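Local coordinates for 4-aminobutyrate transaminase (Acinetobacter baumannii, PDB 6WOP), which probably catalyses the pyridoxal 5'-phosphate-dependent transfer of the amino group of 4-aminobutyrate to 2-oxoglutarate, at residues Ala10-Gln13 with Gln14-Arg18; Phe109-Gly112 with Ala113-Val116; Glu360-Thr363 with Ala364-Lys368. One frame throughout, in Å; residues are numbered along the deposited sequence.

Interaction 1 (Ala10-Gln13 with Gln14-Arg18)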
loop_
_atom_site.group_PDB
_atom_site.type_symbol
_atom_site.label_atom_id
_atom_site.label_comp_id
_atom_site.label_asym_id
_atom_site.label_seq_id
_atom_site.Cartn_x
_atom_site.Cartn_y
_atom_site.Cartn_z
ATOM N N ALA A 10 25.433 -23.458 -22.760
ATOM C CA ALA A 10 25.438 -22.262 -23.618
ATOM C C ALA A 10 24.033 -21.989 -24.186
ATOM O O ALA A 10 23.587 -20.837 -24.257
ATOM C CB ALA A 10 26.445 -22.413 -24.765
ATOM N N ARG A 11 23.329 -23.025 -24.626
ATOM C CA ARG A 11 21.971 -22.793 -25.124
ATOM C C ARG A 11 21.085 -22.231 -24.020
ATOM O O ARG A 11 20.272 -21.326 -24.258
ATOM C CB ARG A 11 21.350 -24.104 -25.644
ATOM C CG ARG A 11 21.894 -24.433 -27.045
ATOM C CD ARG A 11 21.514 -25.908 -27.409
ATOM N NE ARG A 11 20.060 -26.107 -27.346
ATOM C CZ ARG A 11 19.486 -27.300 -27.255
ATOM N NH1 ARG A 11 20.213 -28.421 -27.197
ATOM N NH2 ARG A 11 18.175 -27.396 -27.261
ATOM N N LYS A 12 21.212 -22.781 -22.809
ATOM C CA LYS A 12 20.415 -22.278 -21.683
ATOM C C LYS A 12 20.612 -20.787 -21.501
ATOM O O LYS A 12 19.651 -20.027 -21.310
ATOM C CB LYS A 12 20.791 -23.000 -20.404
ATOM C CG LYS A 12 19.917 -22.591 -19.189
ATOM C CD LYS A 12 20.390 -23.373 -17.936
ATOM C CE LYS A 12 21.122 -22.429 -17.007
ATOM N NZ LYS A 12 22.408 -23.024 -16.600
ATOM N N GLN A 13 21.858 -20.363 -21.490
ATOM C CA GLN A 13 22.116 -18.956 -21.220
ATOM C C GLN A 13 21.631 -18.097 -22.361
ATOM O O GLN A 13 21.182 -16.974 -22.152
ATOM C CB GLN A 13 23.611 -18.779 -20.989
ATOM C CG GLN A 13 24.039 -19.471 -19.714
ATOM C CD GLN A 13 25.501 -19.893 -19.715
ATOM O OE1 GLN A 13 26.281 -19.515 -20.609
ATOM N NE2 GLN A 13 25.878 -20.701 -18.723
ATOM N N GLN A 14 21.761 -18.574 -23.593
ATOM C CA GLN A 14 21.273 -17.796 -24.727
ATOM C C GLN A 14 19.748 -17.694 -24.714
ATOM O O GLN A 14 19.209 -16.686 -25.149
ATOM C CB GLN A 14 21.756 -18.429 -26.051
ATOM C CG GLN A 14 21.463 -17.587 -27.296
ATOM C CD GLN A 14 20.004 -17.692 -27.788
ATOM O OE1 GLN A 14 19.292 -18.691 -27.534
ATOM N NE2 GLN A 14 19.559 -16.661 -28.522
ATOM N N ALA A 15 19.026 -18.747 -24.292
ATOM C CA ALA A 15 17.572 -18.762 -24.494
ATOM C C ALA A 15 16.744 -18.334 -23.272
ATOM O O ALA A 15 15.555 -18.027 -23.437
ATOM C CB ALA A 15 17.108 -20.169 -24.935
ATOM N N THR A 16 17.314 -18.337 -22.063
ATOM C CA THR A 16 16.506 -18.129 -20.870
ATOM C C THR A 16 17.160 -17.056 -20.003
ATOM O O THR A 16 18.373 -16.834 -20.101
ATOM C CB THR A 16 16.355 -19.437 -20.080
ATOM O OG1 THR A 16 17.649 -19.780 -19.566
ATOM C CG2 THR A 16 15.784 -20.602 -20.993
ATOM N N PRO A 17 16.378 -16.368 -19.141
ATOM C CA PRO A 17 16.943 -15.310 -18.301
ATOM C C PRO A 17 17.855 -15.833 -17.210
ATOM O O PRO A 17 17.662 -16.916 -16.662
ATOM C CB PRO A 17 15.704 -14.634 -17.689
ATOM C CG PRO A 17 14.600 -15.518 -17.931
ATOM C CD PRO A 17 14.908 -16.408 -19.062
ATOM N N ARG A 18 18.796 -14.980 -16.819
ATOM C CA ARG A 18 19.660 -15.339 -15.709
ATOM C C ARG A 18 18.919 -15.396 -14.386
ATOM O O ARG A 18 19.461 -15.958 -13.418
ATOM C CB ARG A 18 20.826 -14.364 -15.611
ATOM C CG ARG A 18 20.450 -13.092 -14.937
ATOM C CD ARG A 18 21.562 -12.045 -15.096
ATOM N NE ARG A 18 20.975 -10.783 -14.668
ATOM C CZ ARG A 18 21.374 -10.079 -13.640
ATOM N NH1 ARG A 18 22.451 -10.457 -12.939
ATOM N NH2 ARG A 18 20.729 -8.940 -13.349
#

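Interaction 2 (Phe109-Gly112 with Ala113-Val116). With TAR (D(-)-tartaric acid), chain E.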
loop_
_atom_site.group_PDB
_atom_site.type_symbol
_atom_site.label_atom_id
_atom_site.label_comp_id
_atom_site.label_asym_id
_atom_site.label_seq_id
_atom_site.Cartn_x
_atom_site.Cartn_y
_atom_site.Cartn_z
ATOM N N PHE A 109 -5.862 -25.840 -5.475
ATOM C CA PHE A 109 -5.360 -24.884 -6.458
ATOM C C PHE A 109 -4.205 -25.549 -7.184
ATOM O O PHE A 109 -4.215 -26.793 -7.318
ATOM C CB PHE A 109 -4.974 -23.597 -5.715
ATOM C CG PHE A 109 -6.112 -23.100 -4.913
ATOM C CD1 PHE A 109 -7.175 -22.443 -5.554
ATOM C CD2 PHE A 109 -6.188 -23.337 -3.559
ATOM C CE1 PHE A 109 -8.278 -21.998 -4.831
ATOM C CE2 PHE A 109 -7.319 -22.903 -2.835
ATOM C CZ PHE A 109 -8.347 -22.268 -3.499
ATOM N N THR A 110 -3.239 -24.763 -7.664
ATOM C CA THR A 110 -2.134 -25.370 -8.413
ATOM C C THR A 110 -0.797 -25.270 -7.704
ATOM O O THR A 110 -0.077 -26.274 -7.626
ATOM C CB THR A 110 -2.022 -24.768 -9.805
ATOM O OG1 THR A 110 -3.319 -24.796 -10.433
ATOM C CG2 THR A 110 -1.046 -25.612 -10.695
ATOM N N THR A 111 -0.413 -24.084 -7.218
ATOM C CA THR A 111 0.923 -23.927 -6.646
ATOM C C THR A 111 0.906 -23.762 -5.126
ATOM O O THR A 111 -0.110 -23.397 -4.512
ATOM C CB THR A 111 1.621 -22.704 -7.261
ATOM O OG1 THR A 111 0.868 -21.550 -6.870
ATOM C CG2 THR A 111 1.685 -22.782 -8.823
ATOM N N GLY A 112 2.077 -23.975 -4.520
ATOM C CA GLY A 112 2.200 -23.714 -3.090
ATOM C C GLY A 112 1.874 -22.267 -2.749
ATOM O O GLY A 112 1.145 -22.001 -1.796
ATOM N N ALA A 113 2.355 -21.331 -3.560
ATOM C CA ALA A 113 2.053 -19.898 -3.316
ATOM C C ALA A 113 0.555 -19.622 -3.411
ATOM O O ALA A 113 -0.005 -18.830 -2.621
ATOM C CB ALA A 113 2.813 -19.022 -4.330
ATOM N N GLU A 114 -0.126 -20.244 -4.398
ATOM C CA GLU A 114 -1.583 -20.094 -4.492
ATOM C C GLU A 114 -2.267 -20.602 -3.253
ATOM O O GLU A 114 -3.251 -20.023 -2.799
ATOM C CB GLU A 114 -2.148 -20.860 -5.710
ATOM C CG GLU A 114 -2.390 -20.085 -6.879
ATOM C CD GLU A 114 -2.834 -20.938 -8.045
ATOM O OE1 GLU A 114 -2.594 -22.123 -8.041
ATOM O OE2 GLU A 114 -3.422 -20.403 -8.971
ATOM N N ALA A 115 -1.838 -21.751 -2.735
ATOM C CA ALA A 115 -2.471 -22.237 -1.496
ATOM C C ALA A 115 -2.309 -21.220 -0.361
ATOM O O ALA A 115 -3.287 -20.874 0.335
ATOM C CB ALA A 115 -1.861 -23.573 -1.086
ATOM N N VAL A 116 -1.087 -20.709 -0.183
ATOM C CA VAL A 116 -0.856 -19.679 0.857
ATOM C C VAL A 116 -1.695 -18.437 0.563
ATOM O O VAL A 116 -2.341 -17.866 1.457
ATOM C CB VAL A 116 0.646 -19.326 0.959
ATOM C CG1 VAL A 116 0.829 -18.206 2.076
ATOM C CG2 VAL A 116 1.465 -20.537 1.424
HETATM O O1 TAR E . 4.400 -24.358 -6.155
HETATM O O11 TAR E . 5.591 -23.740 -7.942
HETATM C C1 TAR E . 5.038 -23.467 -6.846
HETATM C C2 TAR E . 5.062 -22.008 -6.354
HETATM O O2 TAR E . 4.694 -22.135 -5.034
HETATM C C3 TAR E . 6.499 -21.468 -6.363
HETATM O O3 TAR E . 7.283 -22.465 -5.726
HETATM C C4 TAR E . 6.532 -20.186 -5.501
HETATM O O4 TAR E . 5.798 -19.225 -5.739
HETATM O O41 TAR E . 7.328 -20.169 -4.537
HETATM O O HOH W 1 -4.575 -22.568 -10.304
#

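Interaction 3 (Glu360-Thr363 with Ala364-Lys368)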
loop_
_atom_site.group_PDB
_atom_site.type_symbol
_atom_site.label_atom_id
_atom_site.label_comp_id
_atom_site.label_asym_id
_atom_site.label_seq_id
_atom_site.Cartn_x
_atom_site.Cartn_y
_atom_site.Cartn_z
ATOM N N GLU A 360 23.475 -27.962 10.550
ATOM C CA GLU A 360 23.997 -26.608 10.354
ATOM C C GLU A 360 25.497 -26.624 10.593
ATOM O O GLU A 360 25.991 -27.252 11.552
ATOM C CB GLU A 360 23.357 -25.569 11.283
ATOM C CG GLU A 360 23.889 -24.135 11.019
ATOM C CD GLU A 360 22.952 -23.089 11.569
ATOM O OE1 GLU A 360 23.350 -21.916 11.779
ATOM O OE2 GLU A 360 21.814 -23.479 11.840
ATOM N N LEU A 361 26.223 -25.949 9.721
ATOM C CA LEU A 361 27.673 -25.919 9.823
ATOM C C LEU A 361 28.106 -24.513 10.197
ATOM O O LEU A 361 27.321 -23.567 10.122
ATOM C CB LEU A 361 28.323 -26.388 8.506
ATOM C CG LEU A 361 28.083 -27.852 8.042
ATOM C CD1 LEU A 361 26.785 -28.057 7.360
ATOM C CD2 LEU A 361 29.138 -28.267 7.055
ATOM N N GLU A 362 29.360 -24.388 10.609
ATOM C CA GLU A 362 29.825 -23.059 11.005
ATOM C C GLU A 362 29.713 -22.059 9.864
ATOM O O GLU A 362 29.301 -20.913 10.064
ATOM C CB GLU A 362 31.256 -23.127 11.518
ATOM C CG GLU A 362 31.262 -22.915 12.982
ATOM C CD GLU A 362 32.544 -23.296 13.612
ATOM O OE1 GLU A 362 33.586 -23.184 12.908
ATOM O OE2 GLU A 362 32.505 -23.703 14.805
ATOM N N THR A 363 29.907 -22.501 8.640
ATOM C CA THR A 363 30.195 -21.645 7.513
ATOM C C THR A 363 29.529 -22.174 6.250
ATOM O O THR A 363 29.426 -23.391 6.068
ATOM C CB THR A 363 31.708 -21.634 7.396
ATOM O OG1 THR A 363 32.243 -20.689 8.332
ATOM C CG2 THR A 363 32.153 -21.401 6.057
ATOM N N ALA A 364 29.089 -21.269 5.365
ATOM C CA ALA A 364 28.549 -21.751 4.087
ATOM C C ALA A 364 29.636 -22.317 3.191
ATOM O O ALA A 364 29.355 -23.178 2.350
ATOM C CB ALA A 364 27.831 -20.640 3.337
ATOM N N GLU A 365 30.870 -21.823 3.309
ATOM C CA GLU A 365 31.965 -22.466 2.598
ATOM C C GLU A 365 32.079 -23.922 3.014
ATOM O O GLU A 365 32.318 -24.799 2.168
ATOM C CB GLU A 365 33.277 -21.726 2.851
ATOM C CG GLU A 365 33.371 -20.331 2.230
ATOM C CD GLU A 365 32.386 -19.284 2.809
ATOM O OE1 GLU A 365 31.985 -19.343 4.005
ATOM O OE2 GLU A 365 32.010 -18.368 2.039
ATOM N N GLN A 366 31.880 -24.200 4.308
ATOM C CA GLN A 366 31.883 -25.591 4.767
ATOM C C GLN A 366 30.744 -26.382 4.136
ATOM O O GLN A 366 30.932 -27.516 3.666
ATOM C CB GLN A 366 31.773 -25.654 6.284
ATOM C CG GLN A 366 33.092 -25.322 7.006
ATOM C CD GLN A 366 32.930 -25.324 8.503
ATOM O OE1 GLN A 366 31.819 -25.105 9.022
ATOM N NE2 GLN A 366 34.017 -25.579 9.212
ATOM N N ALA A 367 29.544 -25.805 4.131
ATOM C CA ALA A 367 28.396 -26.498 3.540
ATOM C C ALA A 367 28.618 -26.783 2.057
ATOM O O ALA A 367 28.255 -27.860 1.556
ATOM C CB ALA A 367 27.137 -25.665 3.773
ATOM N N LYS A 368 29.237 -25.843 1.337
ATOM C CA LYS A 368 29.476 -26.044 -0.089
ATOM C C LYS A 368 30.549 -27.101 -0.323
ATOM O O LYS A 368 30.470 -27.849 -1.307
ATOM C CB LYS A 368 29.901 -24.738 -0.771
ATOM C CG LYS A 368 28.841 -23.698 -0.914
ATOM C CD LYS A 368 27.552 -24.319 -1.286
ATOM C CE LYS A 368 27.074 -23.781 -2.641
ATOM N NZ LYS A 368 25.592 -23.973 -2.920
#

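Interaction 1 (Ala10-Gln13 with Gln14-Arg18)
T16 closes back on K12 where helix 4-15 ends. Its hydroxyl OG1 donates to K12 O over 2.7 Å. T16 N donates to the same K12 O, at 3.0 Å. The two donors come from opposite faces of the K12 carbonyl plane, and OG1 is the more strongly tilted, 34° from that plane. One residue thus grips one carbonyl twice. With chi1 at 67°, OG1 lies between the backbone N and the carbonyl carbon, which lets it meet K12 O beside the backbone bond. K12 starts away from the turn, yet its CG passes 3.6 Å from T16 OG1. K12 also packs on Y79 of the second subunit.

Q14 meets A10 twice. Q14 N bonds to A10 O at 3.0 Å, and Q14 CB lies 3.5 Å from the same A10 O. From there the Q14 chain sets CG anti to the backbone N (chi1 -172°) and bends at chi2. A15 N continues the ladder to R11 O at 2.9 Å. The R11 guanidinium pairs with E85 and E92 of the second subunit.

T16 is the first residue to leave helical geometry. The same i to i-4 hydroxyl-to-carbonyl bond is common for threonines within helices. Here it closes the C-terminal end of helix 4-15, at the subunit interface.

Interaction 2 (Phe109-Gly112 with Ala113-Val116)
T111 and E114 form a capping box at the start of helix 112-127. T111 OG1 accepts from E114 N at 3.0 Å. In return, E114 OE1 accepts from T111 N, also at 3.0 Å. T111 can do this because OG1 sits between its backbone N and carbonyl carbon (chi1 64°), facing the first helical turn. Its CG2 is then turned toward the tartrate side.

E114 has an unusual first torsion (chi1 -98°), away from the staggered values. Beyond CG the chain is extended. The E114 side chain crosses that of T111 at about a right angle and lies beside that of T110, pointing the same way. E114 OE1 takes a second N-H, from T110 N at 2.7 Å, met nearly along the C-O axis. T111 N comes from the other face, 23° out of the carboxylate plane. Two backbone donors therefore hold the carboxylate in place. Water 1 links its OE2 to T110 OG1. F109 CB lies 3.6 Å from E114 OE1.

The next two amides bind the tartrate. G112 N donates to tartrate O1 at 2.9 Å. A113 N donates to tartrate O2, also at 2.9 Å. The tartrate is also bonded by R142 N and by T298 N and Y299 N of the second subunit.

The box fixes the turn into the helix, and the N-H groups of G112 and A113 at its start meet an anion. This is consistent with the cofactor-phosphate site of class-III aminotransferases, where tartrate probably takes the place of the phosphate.

Interaction 3 (Glu360-Thr363 with Ala364-Lys368)
A strand-to-helix turn joins strand 356-361 to helix 364-376, with T363 at the N-cap position. The first helical bond runs from A367 N to T363 O, at 3.1 Å. The T363 side chain itself makes no capping bond. With OG1 beside the backbone N and anti to the carbonyl carbon (chi1 -82°), it is the methyl CG2 that turns toward the helix. T363 CG2 packs 3.4 Å from E365 CB.

Q366 CG is anti to the carbonyl carbon (chi1 -77°) and the chain is extended beyond it, which brings OE1 to T363 N. T363 N donates to Q366 OE1 at 3.3 Å. The bond is weak, with an N-H...O angle of only 122°. E362 N lies 3.0 Å from the same Q366 OE1, and E362 CB is 3.2 Å from it. OE1 lies close to the backbone of the turn, but no reciprocal capping box forms. The amide nitrogen NE2 has a weak bond to D345 O.

L361 supplies the apolar side. Its CD2 touches Q366 CB at 3.8 Å, and its CD1 is 4.3 Å from A367 CB, so the last strand residue lies against the first helical turn.

Strand 356-361 lies between strands 390-393 and 347-353 in a mixed sheet. L361 also packs on I391 of the first, while E362 meets T348 of the second. Helix 364-376 leads on from this corner to strand 379-384 of the same sheet.

How the interactions relate
All three contacts sit at helix ends. Interaction 1 is a C-terminal end; interactions 2 and 3 are N-terminal starts following strands of two different sheets. Interaction 2 is buried, with its centre about 12 Å from the chain centre, and is richest in polar bonds. Interactions 1 and 3 are partly buried and lie farther out, at about 28 and 22 Å. Interactions 1 and 2 both touch the second subunit; no other chain touches interaction 3. The two helix starts contrast: T111 and E114 bond reciprocally, whereas in interaction 3 the only side-chain bond across the segments is the weak one to glutamine, beside a regular backbone bond and apolar contacts. Interactions 2 and 3 lie on opposite sides of the chain centre.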